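Local atomic coordinates of probable fumarate reductase Ifc3 (PDB entry 1QO8), a protein that catalyses the essentially one-way reduction of fumarate to succinate, using one FAD and four covalently bound c-type haems per subunit. Residues V150-F155 with T335-G340; L269-V274 with A287-K292; Y311-E316 with M328-N333. One frame throughout, in Å; residues are numbered along the deposited sequence.

Contact 1: V150-F155 with T335-G340; sequences VDKAPF and TATGDG. With FAD (flavin-adenine dinucleotide), chain G.
Two loops run past each other without sheet pairing, closest at A153 and T335, whose CA atoms lie 6.8 Å apart; 150-155 leaves strand 147-150, while 335-340 leads through G338, the N-cap, into helix 339-346. The contact is carried by K152. Its CG stands between the backbone N and the carbonyl carbon (chi1 67°), a crowded position, and from there the extended chain is laid over one face of the FAD adenine, with K152 CD 3.7 Å above FAD C5A. Beyond it, CE passes close to the carbonyl O of T335, and the ammonium reaches two side chains: K152 NZ makes a weak hydrogen bond to T337 OG1 at 2.9 Å and a salt bridge to D339 OD2 at 3.2 Å. The two charged groups meet tip to tip, the donor 46° out of the carboxylate plane. OD2 of D339 also accepts from FAD N6A at 2.9 Å; its other oxygen, OD1, takes the hydroxyl of T337 and a salt bridge from R272. In the Rossmann-type FAD fold, the acid after the second strand holds the adenosine ribose, and D151 does so here, OD1 accepting from FAD O2B at 3.0 Å and OD2 from FAD O3B at 2.6 Å. An Asx turn, A153 N to D151 OD1 (161° at the hydrogen), steadies that carboxylate. An alanine at K152 would probably uncover the adenine face and cost D339 a cationic partner, R272 remaining. Next to the ribose, A153 CB packs on T335 CG2, 3.7 Å away.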
# COMPACT_ATOMS: atom_id res chain seq x y z
N VAL A 150 20.71 12.03 13.68
CA VAL A 150 20.78 10.75 14.38
C VAL A 150 20.81 9.56 13.41
O VAL A 150 20.18 9.61 12.34
CB VAL A 150 19.61 10.51 15.35
CG1 VAL A 150 19.53 11.59 16.45
CG2 VAL A 150 18.25 10.54 14.65
N ASP A 151 21.49 8.44 13.80
CA ASP A 151 21.39 7.29 12.88
C ASP A 151 21.28 6.07 13.75
O ASP A 151 22.05 6.01 14.69
CB ASP A 151 22.61 7.18 11.94
CG ASP A 151 22.36 6.13 10.85
OD1 ASP A 151 22.35 4.94 11.14
OD2 ASP A 151 22.18 6.59 9.69
N LYS A 152 20.44 5.07 13.42
CA LYS A 152 20.34 3.92 14.32
C LYS A 152 21.49 2.93 14.18
O LYS A 152 21.49 1.96 14.96
CB LYS A 152 19.01 3.18 14.08
CG LYS A 152 19.02 2.53 12.62
CD LYS A 152 17.70 1.80 12.39
CE LYS A 152 17.54 1.42 10.82
NZ LYS A 152 16.47 0.33 10.87
N ALA A 153 22.27 3.08 13.11
CA ALA A 153 23.28 2.04 12.84
C ALA A 153 24.60 2.38 13.58
O ALA A 153 24.80 3.53 14.00
CB ALA A 153 23.56 2.06 11.32
N PRO A 154 25.51 1.44 13.57
CA PRO A 154 26.83 1.51 14.16
C PRO A 154 27.74 2.62 13.58
O PRO A 154 28.67 3.17 14.11
CB PRO A 154 27.45 0.15 13.87
CG PRO A 154 26.37 -0.76 13.42
CD PRO A 154 25.08 0.00 13.32
N PHE A 155 27.47 2.96 12.31
CA PHE A 155 28.32 3.86 11.57
C PHE A 155 27.29 4.46 10.64
O PHE A 155 26.28 3.93 10.28
CB PHE A 155 29.47 3.37 10.73
CG PHE A 155 29.26 2.07 10.02
CD1 PHE A 155 29.46 0.88 10.70
CD2 PHE A 155 28.82 2.05 8.72
CE1 PHE A 155 29.31 -0.34 10.12
CE2 PHE A 155 28.65 0.80 8.09
CZ PHE A 155 28.91 -0.36 8.78
N THR A 335 20.14 -1.61 7.30
CA THR A 335 19.48 -0.44 7.81
C THR A 335 18.16 -0.11 7.13
O THR A 335 17.35 0.65 7.70
CB THR A 335 20.41 0.80 7.63
OG1 THR A 335 20.67 0.87 6.23
CG2 THR A 335 21.68 0.65 8.44
N ALA A 336 17.80 -0.82 6.00
CA ALA A 336 16.76 -0.27 5.14
C ALA A 336 15.44 -0.98 5.46
O ALA A 336 14.89 -1.71 4.62
CB ALA A 336 17.04 -0.37 3.61
N THR A 337 14.88 -0.63 6.64
CA THR A 337 13.76 -1.33 7.19
C THR A 337 12.46 -0.53 7.19
O THR A 337 11.52 -1.03 7.84
CB THR A 337 14.01 -2.03 8.51
OG1 THR A 337 14.31 -1.07 9.53
CG2 THR A 337 15.15 -3.11 8.31
N GLY A 338 12.44 0.57 6.45
CA GLY A 338 11.15 1.25 6.18
C GLY A 338 10.66 2.07 7.41
O GLY A 338 9.49 2.50 7.39
N ASP A 339 11.55 2.36 8.39
CA ASP A 339 11.07 2.92 9.64
C ASP A 339 10.38 4.25 9.37
O ASP A 339 9.42 4.66 10.05
CB ASP A 339 12.24 3.18 10.61
CG ASP A 339 12.91 1.98 11.16
OD1 ASP A 339 12.37 0.85 11.07
OD2 ASP A 339 14.01 2.08 11.77
N GLY A 340 11.01 5.04 8.53
CA GLY A 340 10.56 6.40 8.21
C GLY A 340 9.16 6.43 7.63
O GLY A 340 8.27 7.21 8.05
PA FAD G . 20.22 5.60 2.98
O1A FAD G . 21.55 5.90 2.37
O2A FAD G . 19.80 4.32 3.16
O5B FAD G . 20.48 5.98 4.48
C5B FAD G . 19.40 6.04 5.50
C4B FAD G . 20.09 6.22 6.94
O4B FAD G . 18.91 6.28 7.89
C3B FAD G . 20.84 4.92 7.38
O3B FAD G . 22.16 4.97 7.65
C2B FAD G . 19.84 4.20 8.37
O2B FAD G . 20.48 3.42 9.41
C1B FAD G . 19.26 5.40 9.03
N9A FAD G . 17.94 5.14 9.63
C8A FAD G . 16.93 4.33 9.17
N7A FAD G . 15.95 4.24 10.02
C5A FAD G . 16.31 5.03 11.10
C6A FAD G . 15.69 5.28 12.40
N6A FAD G . 14.54 4.79 12.77
N1A FAD G . 16.37 6.15 13.19
C2A FAD G . 17.62 6.63 12.88
N3A FAD G . 18.27 6.43 11.71
C4A FAD G . 17.57 5.61 10.90
N1 FAD G . 21.25 4.83 -6.94
C2 FAD G . 21.78 5.66 -7.80
O2 FAD G . 21.30 6.64 -8.26
N3 FAD G . 23.10 5.48 -8.31
C4 FAD G . 23.78 4.37 -7.83
O4 FAD G . 24.88 4.13 -8.26
C4X FAD G . 23.14 3.43 -6.93
N5 FAD G . 23.79 2.33 -6.52
C5X FAD G . 23.24 1.48 -5.62
C6 FAD G . 23.98 0.36 -5.23
C7 FAD G . 23.45 -0.51 -4.31
C7M FAD G . 24.18 -1.73 -3.84
C8 FAD G . 22.16 -0.21 -3.74
C8M FAD G . 21.60 -1.12 -2.69
C9 FAD G . 21.45 0.90 -4.10
C9A FAD G . 21.95 1.78 -5.03
N10 FAD G . 21.29 2.93 -5.50
C10 FAD G . 21.84 3.75 -6.42
C1' FAD G . 20.16 3.51 -4.71
C2' FAD G . 20.67 4.72 -3.87
O2' FAD G . 21.97 4.22 -3.41
C3' FAD G . 19.80 4.73 -2.59
O3' FAD G . 18.41 4.90 -2.93
C4' FAD G . 20.03 6.11 -1.90
O4' FAD G . 21.42 6.04 -1.46
C5' FAD G . 19.13 6.11 -0.61
O5' FAD G . 19.71 7.29 0.23
P FAD G . 19.05 7.77 1.53
O1P FAD G . 19.90 8.94 1.97
O2P FAD G . 17.71 7.94 1.19
O3P FAD G . 19.09 6.60 2.38

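Contact 2: L269-V274 with A287-K292; sequences LNSRVV and AVVHGK. With FAD (flavin-adenine dinucleotide), chain G.
One face of the FAD adenine carries R272 CG, 3.6 Å from FAD N6A on the side taken by the K152 chain, and its Watson-Crick edge meets V273, whose backbone N donates to FAD N1A at 3.0 Å and whose O accepts from FAD N6A at 2.8 Å; FAD N6A also lies at the edge of the R272 guanidinium, near its plane, while the H290 imidazole stacks on Y296 and meets W101 edge-to-face. V273, R272 and H290 belong to an antiparallel beta hairpin, strands 271-278 and 284-291, which strand 295-301 extends into a meander. V273 forms a non-hydrogen-bonded pair with V289, so its N and O point outward. On the face bearing S271, V273 and V289, S271 CB is in van der Waals contact with V289 CG1 at 3.8 Å, and V273 CG1 makes an apolar contact with A287 CB. R272 and H290, a hydrogen-bonded pair, share the other face. Their backbones exchange two bonds, the shorter from H290 N to R272 O at 2.7 Å, in the carbonyl plane. The R272 chain runs extended, CG anti to the backbone N, to salt bridges with D102 and D339. At the open end, N270 O accepts from K292 N, and a water links N270 OD1 to K292 NZ; N270 ND2 is held by D27 O and K292 NZ by E29. Further along, V274 and V288 pack against helix 107-115. There V274 N meets V288 O almost along the C=O axis (2.7 Å), while V274 CG2, between backbone N and carbonyl carbon, presses to 3.1 Å from V288 O.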
# COMPACT_ATOMS: atom_id res chain seq x y z
N LEU A 269 25.08 8.13 16.78
CA LEU A 269 25.04 6.77 16.31
C LEU A 269 24.27 5.94 17.31
O LEU A 269 23.96 6.34 18.44
CB LEU A 269 26.50 6.33 16.11
CG LEU A 269 27.26 7.08 14.96
CD1 LEU A 269 28.75 6.79 15.00
CD2 LEU A 269 26.62 6.72 13.65
N ASN A 270 23.94 4.73 16.89
CA ASN A 270 23.17 3.72 17.65
C ASN A 270 21.99 4.42 18.37
O ASN A 270 21.64 4.06 19.49
CB ASN A 270 24.08 2.99 18.60
CG ASN A 270 25.41 2.60 18.00
OD1 ASN A 270 25.50 1.74 17.08
ND2 ASN A 270 26.53 3.17 18.53
N SER A 271 21.28 5.28 17.64
CA SER A 271 20.12 6.04 18.08
C SER A 271 18.99 5.87 17.05
O SER A 271 18.96 6.54 16.01
CB SER A 271 20.55 7.53 18.08
OG SER A 271 21.63 7.56 19.02
N ARG A 272 18.09 4.95 17.35
CA ARG A 272 16.93 4.70 16.53
C ARG A 272 15.69 5.51 16.93
O ARG A 272 15.15 5.44 18.08
CB ARG A 272 16.59 3.20 16.61
CG ARG A 272 15.39 2.90 15.71
CD ARG A 272 15.23 1.38 15.76
NE ARG A 272 14.41 0.98 14.64
CZ ARG A 272 13.81 -0.21 14.55
NH1 ARG A 272 13.98 -1.12 15.49
NH2 ARG A 272 13.06 -0.46 13.48
N VAL A 273 15.25 6.26 15.93
CA VAL A 273 14.02 7.02 16.10
C VAL A 273 12.86 6.01 15.95
O VAL A 273 12.90 5.19 15.02
CB VAL A 273 13.87 8.14 15.07
CG1 VAL A 273 12.42 8.68 15.17
CG2 VAL A 273 14.87 9.27 15.30
N VAL A 274 11.96 6.03 16.94
CA VAL A 274 10.86 5.07 17.01
C VAL A 274 9.45 5.64 16.98
O VAL A 274 8.44 4.97 16.79
CB VAL A 274 11.04 4.21 18.25
CG1 VAL A 274 12.19 3.24 18.19
CG2 VAL A 274 11.17 5.08 19.55
N ALA A 287 10.56 13.65 18.63
CA ALA A 287 10.52 12.24 18.22
C ALA A 287 11.14 11.49 19.37
O ALA A 287 11.96 12.11 20.04
CB ALA A 287 11.47 12.14 16.98
N VAL A 288 10.71 10.28 19.63
CA VAL A 288 11.33 9.43 20.61
C VAL A 288 12.42 8.60 19.94
O VAL A 288 12.21 7.93 18.89
CB VAL A 288 10.30 8.48 21.22
CG1 VAL A 288 10.92 7.66 22.35
CG2 VAL A 288 9.07 9.27 21.77
N VAL A 289 13.58 8.70 20.55
CA VAL A 289 14.81 8.02 20.26
C VAL A 289 15.04 6.89 21.27
O VAL A 289 14.91 7.02 22.49
CB VAL A 289 16.02 8.96 20.40
CG1 VAL A 289 17.31 8.21 20.02
CG2 VAL A 289 15.87 10.17 19.55
N HIS A 290 15.29 5.69 20.74
CA HIS A 290 15.89 4.62 21.50
C HIS A 290 17.39 4.55 21.24
O HIS A 290 17.81 4.15 20.16
CB HIS A 290 15.18 3.31 21.18
CG HIS A 290 15.78 2.19 21.95
ND1 HIS A 290 15.56 0.92 21.56
CD2 HIS A 290 16.56 2.11 23.04
CE1 HIS A 290 16.19 0.07 22.37
NE2 HIS A 290 16.78 0.78 23.29
N GLY A 291 18.14 5.02 22.25
CA GLY A 291 19.59 5.04 22.21
C GLY A 291 20.02 3.75 22.84
O GLY A 291 19.40 3.32 23.85
N LYS A 292 21.10 3.18 22.28
CA LYS A 292 21.55 1.88 22.79
C LYS A 292 21.89 1.94 24.29
O LYS A 292 21.79 0.91 24.95
CB LYS A 292 22.85 1.57 22.00
CG LYS A 292 23.65 0.36 22.51
CD LYS A 292 24.83 0.11 21.54
CE LYS A 292 25.57 -1.20 21.90
NZ LYS A 292 26.83 -1.17 21.02
PA FAD G . 20.22 5.60 2.98
O1A FAD G . 21.55 5.90 2.37
O2A FAD G . 19.80 4.32 3.16
O5B FAD G . 20.48 5.98 4.48
C5B FAD G . 19.40 6.04 5.50
C4B FAD G . 20.09 6.22 6.94
O4B FAD G . 18.91 6.28 7.89
C3B FAD G . 20.84 4.92 7.38
O3B FAD G . 22.16 4.97 7.65
C2B FAD G . 19.84 4.20 8.37
O2B FAD G . 20.48 3.42 9.41
C1B FAD G . 19.26 5.40 9.03
N9A FAD G . 17.94 5.14 9.63
C8A FAD G . 16.93 4.33 9.17
N7A FAD G . 15.95 4.24 10.02
C5A FAD G . 16.31 5.03 11.10
C6A FAD G . 15.69 5.28 12.40
N6A FAD G . 14.54 4.79 12.77
N1A FAD G . 16.37 6.15 13.19
C2A FAD G . 17.62 6.63 12.88
N3A FAD G . 18.27 6.43 11.71
C4A FAD G . 17.57 5.61 10.90
N1 FAD G . 21.25 4.83 -6.94
C2 FAD G . 21.78 5.66 -7.80
O2 FAD G . 21.30 6.64 -8.26
N3 FAD G . 23.10 5.48 -8.31
C4 FAD G . 23.78 4.37 -7.83
O4 FAD G . 24.88 4.13 -8.26
C4X FAD G . 23.14 3.43 -6.93
N5 FAD G . 23.79 2.33 -6.52
C5X FAD G . 23.24 1.48 -5.62
C6 FAD G . 23.98 0.36 -5.23
C7 FAD G . 23.45 -0.51 -4.31
C7M FAD G . 24.18 -1.73 -3.84
C8 FAD G . 22.16 -0.21 -3.74
C8M FAD G . 21.60 -1.12 -2.69
C9 FAD G . 21.45 0.90 -4.10
C9A FAD G . 21.95 1.78 -5.03
N10 FAD G . 21.29 2.93 -5.50
C10 FAD G . 21.84 3.75 -6.42
C1' FAD G . 20.16 3.51 -4.71
C2' FAD G . 20.67 4.72 -3.87
O2' FAD G . 21.97 4.22 -3.41
C3' FAD G . 19.80 4.73 -2.59
O3' FAD G . 18.41 4.90 -2.93
C4' FAD G . 20.03 6.11 -1.90
O4' FAD G . 21.42 6.04 -1.46
C5' FAD G . 19.13 6.11 -0.61
O5' FAD G . 19.71 7.29 0.23
P FAD G . 19.05 7.77 1.53
O1P FAD G . 19.90 8.94 1.97
O2P FAD G . 17.71 7.94 1.19
O3P FAD G . 19.09 6.60 2.38
O HOH W 1 26.61 -0.89 17.91

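Contact 3: Y311-E316 with M328-N333; sequences YGMNKE and MTSSNN. With FAD (flavin-adenine dinucleotide), chain G.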
# COMPACT_ATOMS: atom_id res chain seq x y z
N TYR A 311 12.74 0.53 2.13
CA TYR A 311 12.13 -0.47 2.99
C TYR A 311 12.45 -1.86 2.42
O TYR A 311 11.96 -2.90 2.92
CB TYR A 311 10.63 -0.32 3.21
CG TYR A 311 9.63 -0.38 2.07
CD1 TYR A 311 9.17 -1.65 1.66
CD2 TYR A 311 9.16 0.71 1.38
CE1 TYR A 311 8.30 -1.79 0.59
CE2 TYR A 311 8.23 0.59 0.34
CZ TYR A 311 7.80 -0.67 -0.04
OH TYR A 311 6.88 -0.86 -1.03
N GLY A 312 13.56 -1.97 1.66
CA GLY A 312 13.74 -3.28 0.96
C GLY A 312 14.15 -4.37 1.86
O GLY A 312 14.01 -5.56 1.47
N MET A 313 14.66 -4.13 3.10
CA MET A 313 14.98 -5.26 3.99
C MET A 313 13.88 -5.47 5.04
O MET A 313 13.96 -6.34 5.93
CB MET A 313 16.29 -4.95 4.75
CG MET A 313 17.44 -4.66 3.75
SD MET A 313 17.99 -6.27 3.16
CE MET A 313 18.97 -7.04 4.42
N ASN A 314 12.76 -4.77 4.88
CA ASN A 314 11.66 -5.06 5.86
C ASN A 314 10.83 -6.13 5.18
O ASN A 314 10.05 -5.88 4.25
CB ASN A 314 10.84 -3.74 6.08
CG ASN A 314 9.81 -3.91 7.21
OD1 ASN A 314 9.72 -3.13 8.19
ND2 ASN A 314 9.11 -5.02 7.14
N LYS A 315 10.92 -7.35 5.64
CA LYS A 315 10.23 -8.51 5.13
C LYS A 315 8.69 -8.44 5.24
O LYS A 315 8.01 -9.00 4.34
CB LYS A 315 10.70 -9.75 5.92
CG LYS A 315 12.16 -10.12 5.39
CD LYS A 315 12.54 -11.40 6.15
CE LYS A 315 13.72 -12.16 5.57
NZ LYS A 315 15.03 -11.58 5.97
N GLU A 316 8.19 -7.81 6.28
CA GLU A 316 6.72 -7.73 6.42
C GLU A 316 6.19 -6.70 5.45
O GLU A 316 5.16 -6.96 4.80
CB GLU A 316 6.32 -7.30 7.88
CG GLU A 316 4.81 -7.00 7.86
CD GLU A 316 4.12 -6.65 9.16
OE1 GLU A 316 4.66 -7.02 10.22
OE2 GLU A 316 3.05 -6.01 9.08
N MET A 328 12.83 -13.12 -2.63
CA MET A 328 14.03 -12.53 -3.15
C MET A 328 15.04 -12.25 -2.01
O MET A 328 14.58 -12.18 -0.89
CB MET A 328 13.58 -11.20 -3.78
CG MET A 328 12.75 -11.46 -5.08
SD MET A 328 12.75 -9.93 -5.94
CE MET A 328 11.90 -10.51 -7.53
N THR A 329 16.34 -12.12 -2.26
CA THR A 329 17.26 -11.53 -1.35
C THR A 329 17.19 -9.99 -1.42
O THR A 329 16.16 -9.47 -1.83
CB THR A 329 18.76 -11.75 -1.76
OG1 THR A 329 18.98 -12.54 -2.90
CG2 THR A 329 19.52 -11.95 -0.52
N SER A 330 18.32 -9.28 -1.22
CA SER A 330 18.23 -7.82 -1.42
C SER A 330 19.68 -7.45 -1.58
O SER A 330 20.49 -8.16 -0.96
CB SER A 330 17.69 -7.12 -0.09
OG SER A 330 17.92 -5.68 -0.42
N SER A 331 20.04 -6.39 -2.23
CA SER A 331 21.41 -5.96 -2.23
C SER A 331 21.65 -4.93 -1.10
O SER A 331 22.65 -4.28 -1.20
CB SER A 331 21.49 -5.23 -3.58
OG SER A 331 20.45 -4.26 -3.36
N ASN A 332 20.64 -4.54 -0.32
CA ASN A 332 20.69 -3.40 0.56
C ASN A 332 21.58 -3.57 1.78
O ASN A 332 21.70 -4.66 2.31
CB ASN A 332 19.28 -3.08 1.15
CG ASN A 332 18.40 -2.49 0.04
OD1 ASN A 332 17.56 -1.68 0.37
ND2 ASN A 332 18.74 -2.76 -1.23
N ASN A 333 21.97 -2.43 2.37
CA ASN A 333 22.43 -2.55 3.79
C ASN A 333 21.25 -2.93 4.68
O ASN A 333 20.05 -2.65 4.39
CB ASN A 333 22.95 -1.16 4.13
CG ASN A 333 23.75 -1.10 5.42
OD1 ASN A 333 23.70 -2.09 6.19
ND2 ASN A 333 24.52 -0.03 5.47
PA FAD G . 20.22 5.60 2.98
O1A FAD G . 21.55 5.90 2.37
O2A FAD G . 19.80 4.32 3.16
O5B FAD G . 20.48 5.98 4.48
C5B FAD G . 19.40 6.04 5.50
C4B FAD G . 20.09 6.22 6.94
O4B FAD G . 18.91 6.28 7.89
C3B FAD G . 20.84 4.92 7.38
O3B FAD G . 22.16 4.97 7.65
C2B FAD G . 19.84 4.20 8.37
O2B FAD G . 20.48 3.42 9.41
C1B FAD G . 19.26 5.40 9.03
N9A FAD G . 17.94 5.14 9.63
C8A FAD G . 16.93 4.33 9.17
N7A FAD G . 15.95 4.24 10.02
C5A FAD G . 16.31 5.03 11.10
C6A FAD G . 15.69 5.28 12.40
N6A FAD G . 14.54 4.79 12.77
N1A FAD G . 16.37 6.15 13.19
C2A FAD G . 17.62 6.63 12.88
N3A FAD G . 18.27 6.43 11.71
C4A FAD G . 17.57 5.61 10.90
N1 FAD G . 21.25 4.83 -6.94
C2 FAD G . 21.78 5.66 -7.80
O2 FAD G . 21.30 6.64 -8.26
N3 FAD G . 23.10 5.48 -8.31
C4 FAD G . 23.78 4.37 -7.83
O4 FAD G . 24.88 4.13 -8.26
C4X FAD G . 23.14 3.43 -6.93
N5 FAD G . 23.79 2.33 -6.52
C5X FAD G . 23.24 1.48 -5.62
C6 FAD G . 23.98 0.36 -5.23
C7 FAD G . 23.45 -0.51 -4.31
C7M FAD G . 24.18 -1.73 -3.84
C8 FAD G . 22.16 -0.21 -3.74
C8M FAD G . 21.60 -1.12 -2.69
C9 FAD G . 21.45 0.90 -4.10
C9A FAD G . 21.95 1.78 -5.03
N10 FAD G . 21.29 2.93 -5.50
C10 FAD G . 21.84 3.75 -6.42
C1' FAD G . 20.16 3.51 -4.71
C2' FAD G . 20.67 4.72 -3.87
O2' FAD G . 21.97 4.22 -3.41
C3' FAD G . 19.80 4.73 -2.59
O3' FAD G . 18.41 4.90 -2.93
C4' FAD G . 20.03 6.11 -1.90
O4' FAD G . 21.42 6.04 -1.46
C5' FAD G . 19.13 6.11 -0.61
O5' FAD G . 19.71 7.29 0.23
P FAD G . 19.05 7.77 1.53
O1P FAD G . 19.90 8.94 1.97
O2P FAD G . 17.71 7.94 1.19
O3P FAD G . 19.09 6.60 2.38
O HOH W 2 15.23 -0.39 0.20
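M313 bridges the type I turn Y311-N314, which precedes helix 315-321, to segment 328-333, where the short strand 329-330 continues into a loop. Its CB lies beside the methyl CG2 of T337. CG comes next, touching N333 O at 3.4 Å and passing N332 CB, as the M313 and N332 side chains slide by in opposite directions. The chain then bends at both following torsions (chi2 -79°, chi3 -77°). This carries SD to S330, 3.4 Å from S330 CB; CE ends the chain, only loosely placed at 4.2 Å from N332 O. S330 OG is committed elsewhere: it bonds to I498 O and accepts from N332 N at 3.0 Å in an ST turn, nearly straight at 165°. Close by, a water joins the segments, accepting from G312 N and donating to N332 OD1, each at 2.7 Å. Segment 328-333 also lines the flavin: S331 OG is 3.4 Å from the methyl FAD C8M, and N332 ND2, held by H499 O, lies near the same methyl. N333 in turn touches a haem, so this segment sits beside both redox groups, consistent with a place near the path of electrons from haem to flavin. The direct contact is a thioether chain against S330 and N332, largely van der Waals, with one water as the polar link, while S330 OG, S331 OG and N332 ND2 bond away from the 311-316 turn.

In the fold
From the N terminus, the chain leaves strand 147-150 of the parallel Rossmann-type sheet through 150-155, and contact 1 brings 335-340, at the start of helix 339-346, back against that loop after about 180 residues. Both contact 2, a hairpin, and contact 3, a short loop holding helix 315-321, fall within that span; these two follow in series, neither crosses another, and they do not touch. Contact 1 lies between them, meeting the meander through D339 and R272 and the 311-316 turn through a probable A336 O to M313 N hydrogen bond. All three touch FAD, from adenine at contact 2 to the flavin methyl at contact 3.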